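Capsid fiber protein (Bacillus phage phi29, PDB 6QYY) forms part of the head fibers of the phage, its N-terminal base probably anchoring the trimeric fiber to the capsid. Local coordinates at residues 7-21 and 28-42. Residues are numbered along the deposited sequence; the frame is centred on the assembly and turned at random.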
loop_
_atom_site.group_PDB
_atom_site.type_symbol
_atom_site.label_atom_id
_atom_site.label_comp_id
_atom_site.label_asym_id
_atom_site.label_seq_id
_atom_site.Cartn_x
_atom_site.Cartn_y
_atom_site.Cartn_z
ATOM N N ALA A 7 15.897 14.204 -6.666
ATOM C CA ALA A 7 16.308 13.295 -7.718
ATOM C C ALA A 7 16.782 14.126 -8.897
ATOM O O ALA A 7 16.531 15.330 -8.975
ATOM C CB ALA A 7 15.156 12.373 -8.128
ATOM N N ARG A 8 17.472 13.474 -9.818
ATOM C CA ARG A 8 17.872 14.093 -11.073
ATOM C C ARG A 8 17.176 13.345 -12.199
ATOM O O ARG A 8 17.129 12.117 -12.194
ATOM C CB ARG A 8 19.400 14.059 -11.256
ATOM C CG ARG A 8 19.878 14.799 -12.491
ATOM C CD ARG A 8 21.405 14.894 -12.561
ATOM N NE ARG A 8 22.031 15.405 -11.335
ATOM C CZ ARG A 8 22.228 16.693 -11.060
ATOM N NH1 ARG A 8 21.831 17.632 -11.909
ATOM N NH2 ARG A 8 22.820 17.047 -9.928
ATOM N N ALA A 9 16.615 14.082 -13.151
ATOM C CA ALA A 9 15.986 13.451 -14.304
ATOM C C ALA A 9 17.068 12.945 -15.245
ATOM O O ALA A 9 17.887 13.729 -15.733
ATOM C CB ALA A 9 15.074 14.444 -15.019
ATOM N N LYS A 10 17.078 11.644 -15.508
ATOM C CA LYS A 10 18.062 11.111 -16.440
ATOM C C LYS A 10 17.612 11.215 -17.890
ATOM O O LYS A 10 18.441 11.095 -18.798
ATOM C CB LYS A 10 18.409 9.665 -16.061
ATOM C CG LYS A 10 17.689 8.571 -16.799
ATOM C CD LYS A 10 18.453 7.265 -16.574
ATOM C CE LYS A 10 17.886 6.109 -17.383
ATOM N NZ LYS A 10 18.798 4.922 -17.388
ATOM N N SER A 11 16.330 11.465 -18.119
ATOM C CA SER A 11 15.792 11.810 -19.421
ATOM C C SER A 11 14.573 12.676 -19.155
ATOM O O SER A 11 14.134 12.807 -18.011
ATOM C CB SER A 11 15.441 10.563 -20.229
ATOM O OG SER A 11 14.709 9.660 -19.424
ATOM N N ASN A 12 14.031 13.283 -20.206
ATOM C CA ASN A 12 12.908 14.186 -19.989
ATOM C C ASN A 12 11.736 13.437 -19.360
ATOM O O ASN A 12 11.423 12.309 -19.747
ATOM C CB ASN A 12 12.489 14.840 -21.305
ATOM C CG ASN A 12 13.538 15.806 -21.835
ATOM O OD1 ASN A 12 14.018 16.686 -21.110
ATOM N ND2 ASN A 12 13.887 15.658 -23.104
ATOM N N VAL A 13 11.110 14.059 -18.365
ATOM C CA VAL A 13 9.980 13.469 -17.655
ATOM C C VAL A 13 8.781 14.392 -17.822
ATOM O O VAL A 13 8.867 15.599 -17.552
ATOM C CB VAL A 13 10.296 13.236 -16.165
ATOM C CG1 VAL A 13 9.022 12.930 -15.374
ATOM C CG2 VAL A 13 11.316 12.108 -16.000
ATOM N N MET A 14 7.666 13.832 -18.268
ATOM C CA MET A 14 6.457 14.622 -18.418
ATOM C C MET A 14 5.505 14.356 -17.265
ATOM O O MET A 14 5.550 13.301 -16.620
ATOM C CB MET A 14 5.796 14.330 -19.758
ATOM C CG MET A 14 6.677 14.836 -20.881
ATOM S SD MET A 14 5.819 15.006 -22.428
ATOM C CE MET A 14 5.831 13.312 -22.999
ATOM N N ALA A 15 4.669 15.349 -16.980
ATOM C CA ALA A 15 3.746 15.222 -15.861
ATOM C C ALA A 15 2.751 14.100 -16.124
ATOM O O ALA A 15 2.381 13.820 -17.267
ATOM C CB ALA A 15 3.017 16.548 -15.620
ATOM N N TYR A 16 2.337 13.433 -15.045
ATOM C CA TYR A 16 1.341 12.366 -15.096
ATOM C C TYR A 16 1.841 11.152 -15.864
ATOM O O TYR A 16 1.046 10.428 -16.461
ATOM C CB TYR A 16 0.007 12.856 -15.676
ATOM C CG TYR A 16 -0.365 14.167 -15.036
ATOM C CD1 TYR A 16 -0.500 14.246 -13.650
ATOM C CD2 TYR A 16 -0.471 15.344 -15.781
ATOM C CE1 TYR A 16 -0.788 15.443 -13.015
ATOM C CE2 TYR A 16 -0.773 16.569 -15.145
ATOM C CZ TYR A 16 -0.924 16.593 -13.762
ATOM O OH TYR A 16 -1.210 17.760 -13.097
ATOM N N ARG A 17 3.147 10.911 -15.832
ATOM C CA ARG A 17 3.723 9.713 -16.414
ATOM C C ARG A 17 4.337 8.850 -15.324
ATOM O O ARG A 17 4.811 9.347 -14.294
ATOM C CB ARG A 17 4.773 10.062 -17.466
ATOM C CG ARG A 17 4.245 10.976 -18.563
ATOM C CD ARG A 17 3.244 10.259 -19.445
ATOM N NE ARG A 17 2.736 11.135 -20.503
ATOM C CZ ARG A 17 3.303 11.272 -21.695
ATOM N NH1 ARG A 17 4.404 10.595 -21.986
ATOM N NH2 ARG A 17 2.772 12.087 -22.600
ATOM N N LEU A 18 4.291 7.545 -15.546
ATOM C CA LEU A 18 4.837 6.600 -14.583
ATOM C C LEU A 18 6.357 6.690 -14.563
ATOM O O LEU A 18 6.990 6.902 -15.602
ATOM C CB LEU A 18 4.411 5.173 -14.946
ATOM C CG LEU A 18 2.888 5.000 -15.008
ATOM C CD1 LEU A 18 2.538 3.741 -15.814
ATOM C CD2 LEU A 18 2.280 4.968 -13.603
ATOM N N LEU A 19 6.939 6.521 -13.374
ATOM C CA LEU A 19 8.366 6.725 -13.162
ATOM C C LEU A 19 9.062 5.459 -12.672
ATOM O O LEU A 19 8.484 4.640 -11.939
ATOM C CB LEU A 19 8.633 7.827 -12.137
ATOM C CG LEU A 19 8.144 9.238 -12.426
ATOM C CD1 LEU A 19 8.397 10.118 -11.188
ATOM C CD2 LEU A 19 8.842 9.787 -13.672
ATOM N N ALA A 20 10.317 5.331 -13.090
ATOM C CA ALA A 20 11.267 4.353 -12.579
ATOM C C ALA A 20 12.381 5.082 -11.832
ATOM O O ALA A 20 12.926 6.075 -12.327
ATOM C CB ALA A 20 11.867 3.520 -13.719
ATOM N N TYR A 21 12.737 4.575 -10.659
ATOM C CA TYR A 21 13.885 5.100 -9.942
ATOM C C TYR A 21 15.118 4.294 -10.322
ATOM O O TYR A 21 15.053 3.068 -10.453
ATOM C CB TYR A 21 13.659 5.026 -8.437
ATOM C CG TYR A 21 12.517 5.857 -7.933
ATOM C CD1 TYR A 21 12.000 6.905 -8.687
ATOM C CD2 TYR A 21 11.940 5.584 -6.694
ATOM C CE1 TYR A 21 10.942 7.691 -8.192
ATOM C CE2 TYR A 21 10.906 6.361 -6.202
ATOM C CZ TYR A 21 10.406 7.399 -6.946
ATOM O OH TYR A 21 9.376 8.155 -6.433
ATOM N N ILE A 28 19.626 9.578 -6.826
ATOM C CA ILE A 28 18.625 8.782 -7.523
ATOM C C ILE A 28 18.261 9.504 -8.798
ATOM O O ILE A 28 18.075 10.724 -8.801
ATOM C CB ILE A 28 17.372 8.559 -6.654
ATOM C CG1 ILE A 28 17.650 7.564 -5.545
ATOM C CG2 ILE A 28 16.221 8.008 -7.494
ATOM C CD1 ILE A 28 18.022 6.152 -6.037
ATOM N N GLU A 29 18.178 8.764 -9.894
ATOM C CA GLU A 29 17.699 9.331 -11.140
ATOM C C GLU A 29 16.285 8.832 -11.413
ATOM O O GLU A 29 15.916 7.724 -11.018
ATOM C CB GLU A 29 18.660 9.007 -12.292
ATOM C CG GLU A 29 20.035 9.630 -12.057
ATOM C CD GLU A 29 20.963 9.557 -13.260
ATOM O OE1 GLU A 29 21.821 10.460 -13.411
ATOM O OE2 GLU A 29 20.847 8.592 -14.045
ATOM N N ILE A 30 15.474 9.688 -12.022
ATOM C CA ILE A 30 14.134 9.304 -12.438
ATOM C C ILE A 30 14.059 9.360 -13.956
ATOM O O ILE A 30 14.789 10.107 -14.623
ATOM C CB ILE A 30 13.045 10.202 -11.813
ATOM C CG1 ILE A 30 13.272 11.658 -12.196
ATOM C CG2 ILE A 30 12.980 10.030 -10.281
ATOM C CD1 ILE A 30 12.081 12.569 -11.836
ATOM N N SER A 31 13.159 8.557 -14.500
ATOM C CA SER A 31 12.860 8.548 -15.925
ATOM C C SER A 31 11.522 7.846 -16.062
ATOM O O SER A 31 11.028 7.236 -15.111
ATOM C CB SER A 31 13.958 7.851 -16.743
ATOM O OG SER A 31 14.210 6.549 -16.254
ATOM N N HIS A 32 10.936 7.947 -17.251
ATOM C CA HIS A 32 9.710 7.214 -17.529
ATOM C C HIS A 32 9.925 5.724 -17.322
ATOM O O HIS A 32 10.904 5.151 -17.813
ATOM C CB HIS A 32 9.248 7.484 -18.961
ATOM C CG HIS A 32 8.751 8.875 -19.161
ATOM N ND1 HIS A 32 8.734 9.495 -20.392
ATOM C CD2 HIS A 32 8.267 9.776 -18.275
ATOM C CE1 HIS A 32 8.256 10.719 -20.256
ATOM N NE2 HIS A 32 7.961 10.913 -18.982
ATOM N N ALA A 33 9.002 5.098 -16.595
ATOM C CA ALA A 33 9.026 3.652 -16.434
ATOM C C ALA A 33 8.988 2.974 -17.797
ATOM O O ALA A 33 8.322 3.442 -18.726
ATOM C CB ALA A 33 7.843 3.194 -15.579
ATOM N N ALA A 34 9.737 1.883 -17.923
ATOM C CA ALA A 34 9.804 1.165 -19.185
ATOM C C ALA A 34 8.497 0.422 -19.463
ATOM O O ALA A 34 7.784 -0.002 -18.549
ATOM C CB ALA A 34 10.978 0.178 -19.181
ATOM N N GLU A 35 8.196 0.261 -20.746
ATOM C CA GLU A 35 6.987 -0.434 -21.169
ATOM C C GLU A 35 6.920 -1.848 -20.586
ATOM O O GLU A 35 7.929 -2.552 -20.507
ATOM C CB GLU A 35 6.949 -0.479 -22.694
ATOM C CG GLU A 35 5.670 -1.023 -23.267
ATOM C CD GLU A 35 5.704 -1.084 -24.777
ATOM O OE1 GLU A 35 6.795 -0.880 -25.354
ATOM O OE2 GLU A 35 4.643 -1.326 -25.386
ATOM N N ASN A 36 5.717 -2.238 -20.146
ATOM C CA ASN A 36 5.405 -3.531 -19.532
ATOM C C ASN A 36 6.148 -3.791 -18.216
ATOM O O ASN A 36 6.299 -4.944 -17.811
ATOM C CB ASN A 36 5.658 -4.683 -20.513
ATOM C CG ASN A 36 4.766 -4.601 -21.727
ATOM O OD1 ASN A 36 3.540 -4.566 -21.608
ATOM N ND2 ASN A 36 5.374 -4.532 -22.903
ATOM N N THR A 37 6.600 -2.760 -17.508
ATOM C CA THR A 37 7.204 -2.965 -16.200
ATOM C C THR A 37 6.315 -2.368 -15.115
ATOM O O THR A 37 5.409 -1.574 -15.387
ATOM C CB THR A 37 8.607 -2.350 -16.121
ATOM O OG1 THR A 37 8.512 -0.922 -16.187
ATOM C CG2 THR A 37 9.467 -2.843 -17.265
ATOM N N ILE A 38 6.576 -2.769 -13.876
ATOM C CA ILE A 38 5.888 -2.179 -12.727
ATOM C C ILE A 38 6.570 -0.858 -12.388
ATOM O O ILE A 38 7.777 -0.841 -12.104
ATOM C CB ILE A 38 5.896 -3.118 -11.512
ATOM C CG1 ILE A 38 5.347 -4.501 -11.874
ATOM C CG2 ILE A 38 5.143 -2.470 -10.348
ATOM C CD1 ILE A 38 3.870 -4.522 -12.216
ATOM N N PRO A 39 5.848 0.257 -12.391
ATOM C CA PRO A 39 6.475 1.537 -12.068
ATOM C C PRO A 39 6.834 1.620 -10.597
ATOM O O PRO A 39 6.282 0.916 -9.745
ATOM C CB PRO A 39 5.390 2.562 -12.424
ATOM C CG PRO A 39 4.114 1.822 -12.215
ATOM C CD PRO A 39 4.409 0.399 -12.671
ATOM N N ASP A 40 7.787 2.501 -10.306
ATOM C CA ASP A 40 8.143 2.810 -8.925
ATOM C C ASP A 40 7.264 3.914 -8.346
ATOM O O ASP A 40 6.877 3.850 -7.173
ATOM C CB ASP A 40 9.616 3.210 -8.837
ATOM C CG ASP A 40 10.552 2.076 -9.218
ATOM O OD1 ASP A 40 10.283 0.911 -8.818
ATOM O OD2 ASP A 40 11.558 2.335 -9.920
ATOM N N TYR A 41 6.936 4.923 -9.146
ATOM C CA TYR A 41 6.057 5.995 -8.693
ATOM C C TYR A 41 5.488 6.681 -9.935
ATOM O O TYR A 41 5.486 6.098 -11.024
ATOM C CB TYR A 41 6.795 6.951 -7.733
ATOM C CG TYR A 41 5.802 7.698 -6.829
ATOM C CD1 TYR A 41 4.936 6.990 -5.993
ATOM C CD2 TYR A 41 5.703 9.086 -6.852
ATOM C CE1 TYR A 41 3.998 7.657 -5.193
ATOM C CE2 TYR A 41 4.769 9.762 -6.056
ATOM C CZ TYR A 41 3.919 9.039 -5.233
ATOM O OH TYR A 41 2.993 9.699 -4.440
ATOM N N VAL A 42 4.991 7.908 -9.769
ATOM C CA VAL A 42 4.329 8.662 -10.826
ATOM C C VAL A 42 4.731 10.129 -10.704
ATOM O O VAL A 42 4.934 10.652 -9.603
ATOM C CB VAL A 42 2.792 8.492 -10.770
ATOM C CG1 VAL A 42 2.237 9.006 -9.432
ATOM C CG2 VAL A 42 2.113 9.181 -11.951
HETATM O O HOH W 1 12.176 9.783 -19.067
HETATM O O HOH W 2 15.267 5.992 -13.771
#
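Strand 28-32 lies between strand 7-9, parallel to it with short axes 41° apart, and strand 18-21, its antiparallel hairpin partner, while 41-42 flanks 18-21 on the far side; together they make most of a mixed five-stranded sheet completed by strand 52-57. Arg-8 N to Ile-28 O, Ile-30 N to Arg-8 O and Lys-10 N to Ile-30 O establish the parallel pairing. A classic beta bulge interrupts the edge: Asp-40 and Tyr-41 both face Leu-19, whose O accepts from Asp-40 N at 2.8 Å and from Tyr-41 N at 3.2 Å. Asp-40 also turns its carboxylate back on the hairpin, where OD2 takes Tyr-21 N at 2.6 Å through its anti lone pair, and its CB sits over one face of the Tyr-21 ring, 4.1 Å from the centroid, a CH-pi contact. Tyr-21 and Ile-30, a non-hydrogen-bonded antiparallel pair, share a face of the sheet, and Ile-30 CG2, anti to its carbonyl carbon, lies 3.6 Å from Tyr-21 CD1; Phe-5 meets the ring edge-to-face, and Tyr-97 of a second subunit packs against Tyr-21. Buried here, Tyr-21 OH has no polar partner in the model. On the loop side, His-32 secures the chain after strand 7-9: its NE2 accepts Met-14 N at 3.0 Å, nearly straight at 171° though 16° out of the ring plane. Arg-17 CB approaches the same ring obliquely, 3.6 Å from His-32 CD2, while its NH1 hydrogen-bonds Asp-82 O. One water links Ala-20 O to Ser-31 OG; another joins Ser-11 OG, Asn-12 O and His-32 N, accepting from His-32 N and donating to Asn-12 O at 2.7 Å.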